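Local coordinates for protein dipeptidase (Streptococcus thermophilus, PDB 3PEB) that probably hydrolyses dipeptides as a manganese-dependent M24B peptidase, of which this chain is the N-terminal creatinase/prolidase domain, at residues 103-108 with 129-134; 8-13 with 31-36; 21-26 with 121-126. One frame throughout, in Å; residues are numbered along the deposited sequence. Where two conformers were deposited one is given.

Contact 1. Residues 103-108 with 129-134; sequences EFDNLN and FIHKMR. With EDO (1,2-ethanediol), chain E.
Glu103 sets CG anti to its carbonyl carbon (chi1 -61°) and then runs straight on past CG (chi2 177°), which carries its carboxylate from the loop just after strand 96-102 across to Ile130 on helix 127-133. Ile130 has CG1 beside its own backbone N (chi1 -62°), and this branch meets the acid: Glu103 OE2 lies 4.0 Å from Ile130 CG1, with the two side chains crossing at about a right angle. A carboxylate against an aliphatic branch gains little by itself, and the acid is held by other partners. Its OE2 is hydrogen-bonded to Thr29 and its OE1 to the backbone N atoms of Ser25 and Asp26, so the buried carboxylate, probably charged, is met by donors while isoleucine, which also packs on Ile10, supplies an apolar wall.

At the exposed end the chemistry is polar and indirect. Asp105 OD2 stays 4.5 Å from His131 NE2. In one of the two deposited conformers of His131 a water joins them, donating to Asp105 OD2 and lying in the imidazole plane at its edge; the bridge is therefore tentative. Both residues suit a surface where water can take part. The loop itself turns tightly, because Glu103 O accepts from both Asn106 N and Leu107 N. The whole is a strand-to-helix connection of the creatinase/prolidase N-terminal fold: a loop leaving the sheet, with Asn108 as N-cap of helix 109-118, set beside the last helix of this chain.

Contact 2. Residues 8-13 with 31-36; sequences DRIRHF and NYLTGF
This is a helix-to-helix contact, partly buried, between helix 6-16 and the C-terminal part of helix 27-34, two helices of the N-terminal domain that both reach strand 46-50 of the sheet. Its apolar half is made by Ile10 and Leu33, whose CA atoms, 8.9 Å apart, are the nearest pair between the segments. Ile10 CG1 meets both methyls of Leu33, CD2 at 3.9 Å and CD1 at 4.2 Å, so the branch of one side chain rests against the fork of the other, crossing at about a right angle. Branched aliphatic residues suit this buried place: Ile10 also touches Val49, and Leu33 touches Leu47.

Nearer the solvent, Arg9 and Tyr32 complete the contact. Tyr32 turns its ring away from its own backbone N (chi1 171°), and this brings the hydroxyl toward the bent arginine. In one of the two deposited conformers of Arg9, its NH2 is 3.7 Å from Tyr32 OH, with guanidinium and ring planes 77° apart; this tentative meeting is an approach of polar groups rather than a bond. The Tyr32 ring also makes cation-pi contacts with Lys6 and Arg134, and just beyond Leu33 an ST turn at Thr34 ends helix 27-34.

With apolar branches inside and only a loose polar approach outside, cohesion between these two segments probably rests mainly on the Ile10–Leu33 pair.

Contact 3. Residues 21-26 with 121-126; sequences LAIVSD and GRFENL. With EDO (1,2-ethanediol), chain J.
Within 121-126, Leu126 and Phe123 approach opposite faces of strand 21-24, one meeting Ala22 and Val24 and the other Ile23. The first is the larger meeting. Leu126 points its CB toward the strand, and chi1 -168° (CG anti to the backbone N) and chi2 62° together put its CD2 methyl against two partners: Ala22 CB at 3.9 Å and Val24 CG2 at 4.1 Å. These are alternate residues of the strand and present their side chains on one face of it. The small alanine leaves room for the leucine methyl to come close, and the beta-branched valine gives a broad apolar surface that suits a strand.

Ile23, between them in sequence, projects to the other face. Its extended end reaches the Phe123 ring, with Ile23 CD1 at 4.0 Å from Phe123 CE2; the methyl comes in obliquely to the ring plane. The extended isoleucine and the large ring are long enough to meet across the intervening strand, and both are apolar, which suits the buried setting. The same phenylalanine has its backbone N bound to a 1,2-ethanediol, N to O1 2.8 Å and nearly straight at 177°, probably a solvent molecule picked up during crystallisation.

The two strands are not neighbours, since strand 96-102 lies between them in the mixed sheet. Strand 21-24 shares backbone hydrogen bonds with 96-102 and 46-50, Val24 packs on helix 27-34, and Phe123 meets Phe112 of helix 109-118 edge-to-face.

Contact 3 is the buried one of the three, purely apolar across its segments; it joins strand 21-24 to strand 122-125, its second neighbour across the sheet, and to Leu126 just after it. Contacts 1 and 2 lie partly at the surface and each splits into a buried part and a polar outer part: a water bridge in contact 1, a loose arginine–tyrosine approach in contact 2. Contacts 1 and 2 meet where helix 127-133 packs on helix 6-16, with the Phe129 and Phe13 rings stacked. Contacts 1 and 3 are tied by a polar bond between Asn106 and Ser25. Contacts 2 and 3 touch through apolar groups, the Phe13 ring on Leu126 as well as Ile10 and Leu33 on Ala22 and Val24.

Contact 1. Residues 103-108 with 129-134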
loop_
_atom_site.group_PDB
_atom_site.type_symbol
_atom_site.label_atom_id
_atom_site.label_comp_id
_atom_site.label_asym_id
_atom_site.label_seq_id
_atom_site.Cartn_x
_atom_site.Cartn_y
_atom_site.Cartn_z
ATOM N N GLU A 103 5.009 2.431 6.422
ATOM C CA GLU A 103 4.740 2.493 7.852
ATOM C C GLU A 103 5.798 1.688 8.615
ATOM O O GLU A 103 5.641 0.484 8.780
ATOM C CB GLU A 103 3.355 1.948 8.169
ATOM C CG GLU A 103 2.208 2.714 7.496
ATOM C CD GLU A 103 0.871 2.089 7.793
ATOM O OE1 GLU A 103 0.502 1.155 7.038
ATOM O OE2 GLU A 103 0.211 2.501 8.795
ATOM N N PHE A 104 6.822 2.371 9.102
ATOM C CA PHE A 104 7.987 1.696 9.705
ATOM C C PHE A 104 7.660 1.008 11.022
ATOM O O PHE A 104 8.365 0.079 11.395
ATOM C CB PHE A 104 9.139 2.663 9.939
ATOM C CG PHE A 104 9.893 3.091 8.680
ATOM C CD1 PHE A 104 9.474 2.757 7.396
ATOM C CD2 PHE A 104 11.048 3.861 8.820
ATOM C CE1 PHE A 104 10.202 3.188 6.284
ATOM C CE2 PHE A 104 11.758 4.291 7.724
ATOM C CZ PHE A 104 11.327 3.978 6.457
ATOM N N ASP A 105 6.625 1.457 11.740
ATOM C CA ASP A 105 6.241 0.791 12.973
ATOM C C ASP A 105 5.494 -0.514 12.688
ATOM O O ASP A 105 5.416 -1.376 13.556
ATOM C CB ASP A 105 5.382 1.700 13.885
ATOM C CG ASP A 105 6.189 2.740 14.654
ATOM O OD1 ASP A 105 7.393 2.984 14.388
ATOM O OD2 ASP A 105 5.579 3.360 15.558
ATOM N N ASN A 106 4.978 -0.699 11.480
ATOM C CA ASN A 106 4.189 -1.868 11.147
ATOM C C ASN A 106 4.970 -2.913 10.342
ATOM O O ASN A 106 4.858 -4.101 10.612
ATOM C CB ASN A 106 2.920 -1.502 10.354
ATOM C CG ASN A 106 2.142 -2.734 9.892
ATOM O OD1 ASN A 106 2.188 -3.116 8.723
ATOM N ND2 ASN A 106 1.460 -3.399 10.847
ATOM N N LEU A 107 5.696 -2.473 9.328
ATOM C CA LEU A 107 6.453 -3.369 8.463
ATOM C C LEU A 107 7.543 -4.074 9.230
ATOM O O LEU A 107 8.312 -3.442 9.940
ATOM C CB LEU A 107 7.170 -2.632 7.346
ATOM C CG LEU A 107 6.472 -2.179 6.121
ATOM C CD1 LEU A 107 7.535 -1.446 5.253
ATOM C CD2 LEU A 107 5.733 -3.320 5.350
ATOM N N ASN A 108 7.597 -5.383 9.108
ATOM C CA ASN A 108 8.758 -6.115 9.582
ATOM C C ASN A 108 9.875 -6.060 8.560
ATOM O O ASN A 108 9.663 -5.610 7.449
ATOM C CB ASN A 108 8.399 -7.511 10.087
ATOM C CG ASN A 108 7.926 -8.445 8.986
ATOM O OD1 ASN A 108 8.034 -8.131 7.821
ATOM N ND2 ASN A 108 7.352 -9.579 9.385
ATOM N N PHE A 129 2.747 10.540 10.320
ATOM C CA PHE A 129 1.619 11.160 9.654
ATOM C C PHE A 129 0.308 10.407 9.907
ATOM O O PHE A 129 -0.738 11.049 10.178
ATOM C CB PHE A 129 1.868 11.338 8.175
ATOM C CG PHE A 129 0.759 12.100 7.491
ATOM C CD1 PHE A 129 0.533 13.425 7.819
ATOM C CD2 PHE A 129 -0.090 11.482 6.584
ATOM C CE1 PHE A 129 -0.517 14.149 7.224
ATOM C CE2 PHE A 129 -1.141 12.213 5.983
ATOM C CZ PHE A 129 -1.338 13.526 6.312
ATOM N N ILE A 130 0.350 9.069 9.879
ATOM C CA ILE A 130 -0.857 8.296 10.147
ATOM C C ILE A 130 -1.392 8.617 11.555
ATOM O O ILE A 130 -2.593 8.845 11.716
ATOM C CB ILE A 130 -0.669 6.778 9.941
ATOM C CG1 ILE A 130 -0.304 6.447 8.480
ATOM C CG2 ILE A 130 -1.918 5.995 10.388
ATOM C CD1 ILE A 130 -1.209 7.022 7.421
ATOM N N HIS A 131 -0.513 8.659 12.561
ATOM C CA HIS A 131 -0.941 9.026 13.916
ATOM C C HIS A 131 -1.536 10.443 13.954
ATOM O O HIS A 131 -2.564 10.672 14.594
ATOM C CB HIS A 131 0.219 8.897 14.912
ATOM C CG HIS A 131 0.637 7.482 15.177
ATOM N ND1 HIS A 131 -0.263 6.441 15.269
ATOM C CD2 HIS A 131 1.859 6.942 15.402
ATOM C CE1 HIS A 131 0.392 5.315 15.510
ATOM N NE2 HIS A 131 1.680 5.596 15.604
ATOM N N LYS A 132 -0.902 11.380 13.255
ATOM C CA LYS A 132 -1.375 12.765 13.181
ATOM C C LYS A 132 -2.802 12.827 12.607
ATOM O O LYS A 132 -3.655 13.552 13.126
ATOM C CB LYS A 132 -0.434 13.584 12.303
ATOM C CG LYS A 132 -0.510 15.084 12.449
ATOM C CD LYS A 132 0.605 15.764 11.621
ATOM C CE LYS A 132 0.978 17.155 12.164
ATOM N NZ LYS A 132 -0.080 18.169 11.880
HETATM N N MSE A 133 -3.064 12.044 11.558
HETATM C CA MSE A 133 -4.389 12.022 10.939
HETATM C C MSE A 133 -5.471 11.614 11.928
HETATM O O MSE A 133 -6.606 12.078 11.833
HETATM C CB MSE A 133 -4.437 11.053 9.757
HETATM C CG MSE A 133 -3.762 11.546 8.522
HETATM SE SE MSE A 133 -4.036 10.254 7.070
HETATM C CE MSE A 133 -5.867 10.759 6.639
ATOM N N ARG A 134 -5.103 10.727 12.850
ATOM C CA ARG A 134 -6.019 10.152 13.831
ATOM C C ARG A 134 -5.765 10.699 15.227
ATOM O O ARG A 134 -6.403 11.691 15.637
ATOM C CB ARG A 134 -5.850 8.637 13.845
ATOM C CG ARG A 134 -5.928 8.022 12.475
ATOM C CD ARG A 134 -5.468 6.588 12.450
ATOM N NE ARG A 134 -6.183 5.788 13.445
ATOM C CZ ARG A 134 -6.007 4.484 13.602
ATOM N NH1 ARG A 134 -5.162 3.836 12.814
ATOM N NH2 ARG A 134 -6.683 3.826 14.542
HETATM C C1 EDO E . 6.046 -5.362 13.333
HETATM O O1 EDO E . 4.632 -5.227 13.157
HETATM C C2 EDO E . 6.496 -6.786 13.040
HETATM O O2 EDO E . 6.427 -7.597 14.216
HETATM O O HOH W 1 2.972 3.309 16.066
#

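Contact 2. Residues 8-13 with 31-36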
loop_
_atom_site.group_PDB
_atom_site.type_symbol
_atom_site.label_atom_id
_atom_site.label_comp_id
_atom_site.label_asym_id
_atom_site.label_seq_id
_atom_site.Cartn_x
_atom_site.Cartn_y
_atom_site.Cartn_z
ATOM N N ASP A 8 -7.177 11.524 -0.163
ATOM C CA ASP A 8 -6.751 12.876 -0.605
ATOM C C ASP A 8 -5.686 13.456 0.341
ATOM O O ASP A 8 -4.730 14.085 -0.103
ATOM C CB ASP A 8 -7.912 13.872 -0.655
ATOM C CG ASP A 8 -8.911 13.614 -1.792
ATOM O OD1 ASP A 8 -8.603 12.940 -2.803
ATOM O OD2 ASP A 8 -10.049 14.085 -1.631
ATOM N N ARG A 9 -5.870 13.243 1.647
ATOM C CA ARG A 9 -4.946 13.764 2.650
ATOM C C ARG A 9 -3.597 13.063 2.545
ATOM O O ARG A 9 -2.575 13.692 2.689
ATOM C CB ARG A 9 -5.508 13.615 4.068
ATOM C CG ARG A 9 -6.576 14.634 4.421
ATOM C CD ARG A 9 -6.744 14.751 5.929
ATOM N NE ARG A 9 -7.830 13.924 6.421
ATOM C CZ ARG A 9 -7.972 13.535 7.685
ATOM N NH1 ARG A 9 -7.083 13.888 8.606
ATOM N NH2 ARG A 9 -9.010 12.785 8.025
ATOM N N ILE A 10 -3.608 11.751 2.289
ATOM C CA ILE A 10 -2.356 10.999 2.066
ATOM C C ILE A 10 -1.656 11.559 0.833
ATOM O O ILE A 10 -0.447 11.778 0.853
ATOM C CB ILE A 10 -2.576 9.476 1.874
ATOM C CG1 ILE A 10 -3.082 8.843 3.181
ATOM C CG2 ILE A 10 -1.239 8.791 1.397
ATOM C CD1 ILE A 10 -1.969 8.534 4.230
ATOM N N ARG A 11 -2.405 11.762 -0.250
ATOM C CA ARG A 11 -1.796 12.280 -1.480
ATOM C C ARG A 11 -1.232 13.703 -1.299
ATOM O O ARG A 11 -0.175 14.017 -1.841
ATOM C CB ARG A 11 -2.776 12.217 -2.657
ATOM C CG ARG A 11 -3.027 10.771 -3.175
ATOM C CD ARG A 11 -3.870 10.763 -4.449
ATOM N NE ARG A 11 -5.269 10.977 -4.111
ATOM C CZ ARG A 11 -6.178 10.022 -3.945
ATOM N NH1 ARG A 11 -5.892 8.743 -4.139
ATOM N NH2 ARG A 11 -7.415 10.360 -3.612
ATOM N N HIS A 12 -1.906 14.547 -0.512
ATOM C CA HIS A 12 -1.408 15.903 -0.230
ATOM C C HIS A 12 -0.077 15.823 0.526
ATOM O O HIS A 12 0.873 16.554 0.233
ATOM C CB HIS A 12 -2.464 16.707 0.573
ATOM C CG HIS A 12 -2.031 18.091 0.955
ATOM N ND1 HIS A 12 -2.259 19.191 0.154
ATOM C CD2 HIS A 12 -1.401 18.562 2.062
ATOM C CE1 HIS A 12 -1.778 20.276 0.743
ATOM N NE2 HIS A 12 -1.240 19.918 1.895
ATOM N N PHE A 13 -0.028 14.948 1.520
ATOM C CA PHE A 13 1.185 14.729 2.293
ATOM C C PHE A 13 2.334 14.249 1.407
ATOM O O PHE A 13 3.456 14.760 1.522
ATOM C CB PHE A 13 0.921 13.713 3.404
ATOM C CG PHE A 13 2.165 13.283 4.120
ATOM C CD1 PHE A 13 2.888 12.212 3.675
ATOM C CD2 PHE A 13 2.641 14.005 5.213
ATOM C CE1 PHE A 13 4.068 11.806 4.352
ATOM C CE2 PHE A 13 3.806 13.621 5.884
ATOM C CZ PHE A 13 4.522 12.522 5.437
ATOM N N ASN A 31 -7.990 -0.151 6.732
ATOM C CA ASN A 31 -9.408 0.024 7.073
ATOM C C ASN A 31 -9.747 1.494 7.326
ATOM O O ASN A 31 -10.772 2.010 6.855
ATOM C CB ASN A 31 -9.779 -0.853 8.285
ATOM C CG ASN A 31 -11.274 -0.843 8.586
ATOM O OD1 ASN A 31 -12.100 -0.973 7.698
ATOM N ND2 ASN A 31 -11.614 -0.684 9.852
ATOM N N TYR A 32 -8.879 2.177 8.058
ATOM C CA TYR A 32 -9.073 3.605 8.335
ATOM C C TYR A 32 -9.200 4.430 7.047
ATOM O O TYR A 32 -10.130 5.224 6.914
ATOM C CB TYR A 32 -7.935 4.125 9.216
ATOM C CG TYR A 32 -7.919 5.618 9.398
ATOM C CD1 TYR A 32 -8.885 6.262 10.172
ATOM C CD2 TYR A 32 -6.942 6.391 8.787
ATOM C CE1 TYR A 32 -8.868 7.644 10.327
ATOM C CE2 TYR A 32 -6.911 7.765 8.935
ATOM C CZ TYR A 32 -7.876 8.393 9.701
ATOM O OH TYR A 32 -7.826 9.766 9.849
ATOM N N LEU A 33 -8.321 4.170 6.076
ATOM C CA LEU A 33 -8.273 4.951 4.855
ATOM C C LEU A 33 -9.338 4.558 3.827
ATOM O O LEU A 33 -9.705 5.382 3.006
ATOM C CB LEU A 33 -6.911 4.814 4.179
ATOM C CG LEU A 33 -5.703 5.363 4.920
ATOM C CD1 LEU A 33 -4.409 5.017 4.170
ATOM C CD2 LEU A 33 -5.855 6.868 5.143
ATOM N N THR A 34 -9.785 3.296 3.829
ATOM C CA THR A 34 -10.591 2.783 2.717
ATOM C C THR A 34 -11.892 2.113 3.125
ATOM O O THR A 34 -12.757 1.930 2.284
ATOM C CB THR A 34 -9.811 1.730 1.860
ATOM O OG1 THR A 34 -9.667 0.509 2.602
ATOM C CG2 THR A 34 -8.445 2.230 1.438
ATOM N N GLY A 35 -12.031 1.730 4.394
ATOM C CA GLY A 35 -13.200 0.980 4.847
ATOM C C GLY A 35 -13.147 -0.517 4.553
ATOM O O GLY A 35 -14.085 -1.240 4.881
ATOM N N PHE A 36 -12.054 -0.994 3.952
ATOM C CA PHE A 36 -11.840 -2.429 3.758
ATOM C C PHE A 36 -11.072 -3.002 4.947
ATOM O O PHE A 36 -9.940 -2.594 5.226
ATOM C CB PHE A 36 -11.058 -2.716 2.481
ATOM C CG PHE A 36 -10.802 -4.182 2.260
ATOM C CD1 PHE A 36 -11.856 -5.059 2.045
ATOM C CD2 PHE A 36 -9.510 -4.690 2.275
ATOM C CE1 PHE A 36 -11.633 -6.419 1.838
ATOM C CE2 PHE A 36 -9.280 -6.037 2.077
ATOM C CZ PHE A 36 -10.337 -6.907 1.874
#

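Contact 3. Residues 21-26 with 121-126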
loop_
_atom_site.group_PDB
_atom_site.type_symbol
_atom_site.label_atom_id
_atom_site.label_comp_id
_atom_site.label_asym_id
_atom_site.label_seq_id
_atom_site.Cartn_x
_atom_site.Cartn_y
_atom_site.Cartn_z
ATOM N N LEU A 21 4.627 7.916 -3.841
ATOM C CA LEU A 21 3.914 6.735 -3.401
ATOM C C LEU A 21 3.958 6.515 -1.900
ATOM O O LEU A 21 5.041 6.619 -1.277
ATOM C CB LEU A 21 4.503 5.489 -4.080
ATOM C CG LEU A 21 3.934 4.103 -3.665
ATOM C CD1 LEU A 21 2.478 3.888 -4.099
ATOM C CD2 LEU A 21 4.815 2.976 -4.260
ATOM N N ALA A 22 2.796 6.197 -1.322
ATOM C CA ALA A 22 2.738 5.622 0.032
ATOM C C ALA A 22 2.372 4.141 -0.074
ATOM O O ALA A 22 1.427 3.765 -0.781
ATOM C CB ALA A 22 1.689 6.348 0.945
ATOM N N ILE A 23 3.082 3.316 0.686
ATOM C CA ILE A 23 2.764 1.892 0.791
ATOM C C ILE A 23 2.252 1.666 2.195
ATOM O O ILE A 23 3.009 1.757 3.165
ATOM C CB ILE A 23 4.002 0.977 0.523
ATOM C CG1 ILE A 23 4.566 1.256 -0.866
ATOM C CG2 ILE A 23 3.598 -0.529 0.669
ATOM C CD1 ILE A 23 5.861 0.455 -1.208
ATOM N N VAL A 24 0.958 1.378 2.293
ATOM C CA VAL A 24 0.270 1.200 3.553
ATOM C C VAL A 24 0.146 -0.297 3.796
ATOM O O VAL A 24 -0.366 -1.027 2.944
ATOM C CB VAL A 24 -1.123 1.900 3.518
ATOM C CG1 VAL A 24 -1.934 1.641 4.811
ATOM C CG2 VAL A 24 -0.948 3.424 3.318
ATOM N N SER A 25 0.636 -0.741 4.955
ATOM C CA SER A 25 0.676 -2.142 5.296
ATOM C C SER A 25 -0.128 -2.533 6.529
ATOM O O SER A 25 -0.498 -3.707 6.656
ATOM C CB SER A 25 2.131 -2.594 5.518
ATOM O OG SER A 25 2.755 -1.811 6.502
ATOM N N ASP A 26 -0.372 -1.601 7.445
ATOM C CA ASP A 26 -1.053 -1.910 8.685
ATOM C C ASP A 26 -2.521 -2.095 8.356
ATOM O O ASP A 26 -3.138 -1.183 7.788
ATOM C CB ASP A 26 -0.864 -0.745 9.686
ATOM C CG ASP A 26 -1.407 -1.056 11.052
ATOM O OD1 ASP A 26 -2.266 -1.958 11.187
ATOM O OD2 ASP A 26 -0.924 -0.433 12.015
ATOM N N GLY A 121 13.999 2.971 -4.946
ATOM C CA GLY A 121 13.926 4.281 -4.327
ATOM C C GLY A 121 14.211 4.246 -2.840
ATOM O O GLY A 121 14.469 3.183 -2.261
ATOM N N ARG A 122 14.141 5.425 -2.239
ATOM C CA ARG A 122 14.453 5.657 -0.849
ATOM C C ARG A 122 13.173 5.639 -0.039
ATOM O O ARG A 122 12.187 6.301 -0.404
ATOM C CB ARG A 122 15.107 7.039 -0.698
ATOM C CG ARG A 122 15.473 7.353 0.732
ATOM C CD ARG A 122 16.326 8.592 0.848
ATOM N NE ARG A 122 15.512 9.799 0.991
ATOM C CZ ARG A 122 15.433 10.784 0.102
ATOM N NH1 ARG A 122 16.112 10.743 -1.042
ATOM N NH2 ARG A 122 14.668 11.838 0.369
ATOM N N PHE A 123 13.189 4.918 1.075
ATOM C CA PHE A 123 12.019 4.827 1.912
ATOM C C PHE A 123 12.094 5.794 3.098
ATOM O O PHE A 123 13.148 5.971 3.737
ATOM C CB PHE A 123 11.825 3.403 2.424
ATOM C CG PHE A 123 11.292 2.444 1.395
ATOM C CD1 PHE A 123 12.119 1.903 0.425
ATOM C CD2 PHE A 123 9.976 2.032 1.453
ATOM C CE1 PHE A 123 11.618 0.988 -0.506
ATOM C CE2 PHE A 123 9.461 1.110 0.524
ATOM C CZ PHE A 123 10.282 0.606 -0.455
ATOM N N GLU A 124 10.947 6.376 3.406
ATOM C CA GLU A 124 10.760 7.290 4.523
ATOM C C GLU A 124 9.556 6.835 5.318
ATOM O O GLU A 124 8.728 6.091 4.809
ATOM C CB GLU A 124 10.523 8.720 4.042
ATOM C CG GLU A 124 11.707 9.365 3.297
ATOM C CD GLU A 124 12.907 9.669 4.180
ATOM O OE1 GLU A 124 12.789 9.615 5.430
ATOM O OE2 GLU A 124 13.986 9.968 3.609
ATOM N N ASN A 125 9.470 7.284 6.568
ATOM C CA ASN A 125 8.482 6.785 7.529
ATOM C C ASN A 125 7.144 7.567 7.498
ATOM O O ASN A 125 7.115 8.749 7.767
ATOM C CB ASN A 125 9.056 6.877 8.933
ATOM C CG ASN A 125 8.250 6.125 9.955
ATOM O OD1 ASN A 125 7.309 5.394 9.624
ATOM N ND2 ASN A 125 8.667 6.248 11.233
ATOM N N LEU A 126 6.071 6.859 7.176
ATOM C CA LEU A 126 4.692 7.364 7.125
ATOM C C LEU A 126 3.982 7.294 8.460
ATOM O O LEU A 126 2.931 7.923 8.636
ATOM C CB LEU A 126 3.885 6.528 6.137
ATOM C CG LEU A 126 2.498 7.042 5.703
ATOM C CD1 LEU A 126 2.618 8.397 4.976
ATOM C CD2 LEU A 126 1.858 5.979 4.815
HETATM C C1 EDO J . 16.602 2.802 2.513
HETATM O O1 EDO J . 15.519 3.499 1.894
HETATM C C2 EDO J . 17.227 1.882 1.470
HETATM O O2 EDO J . 16.479 1.944 0.240
#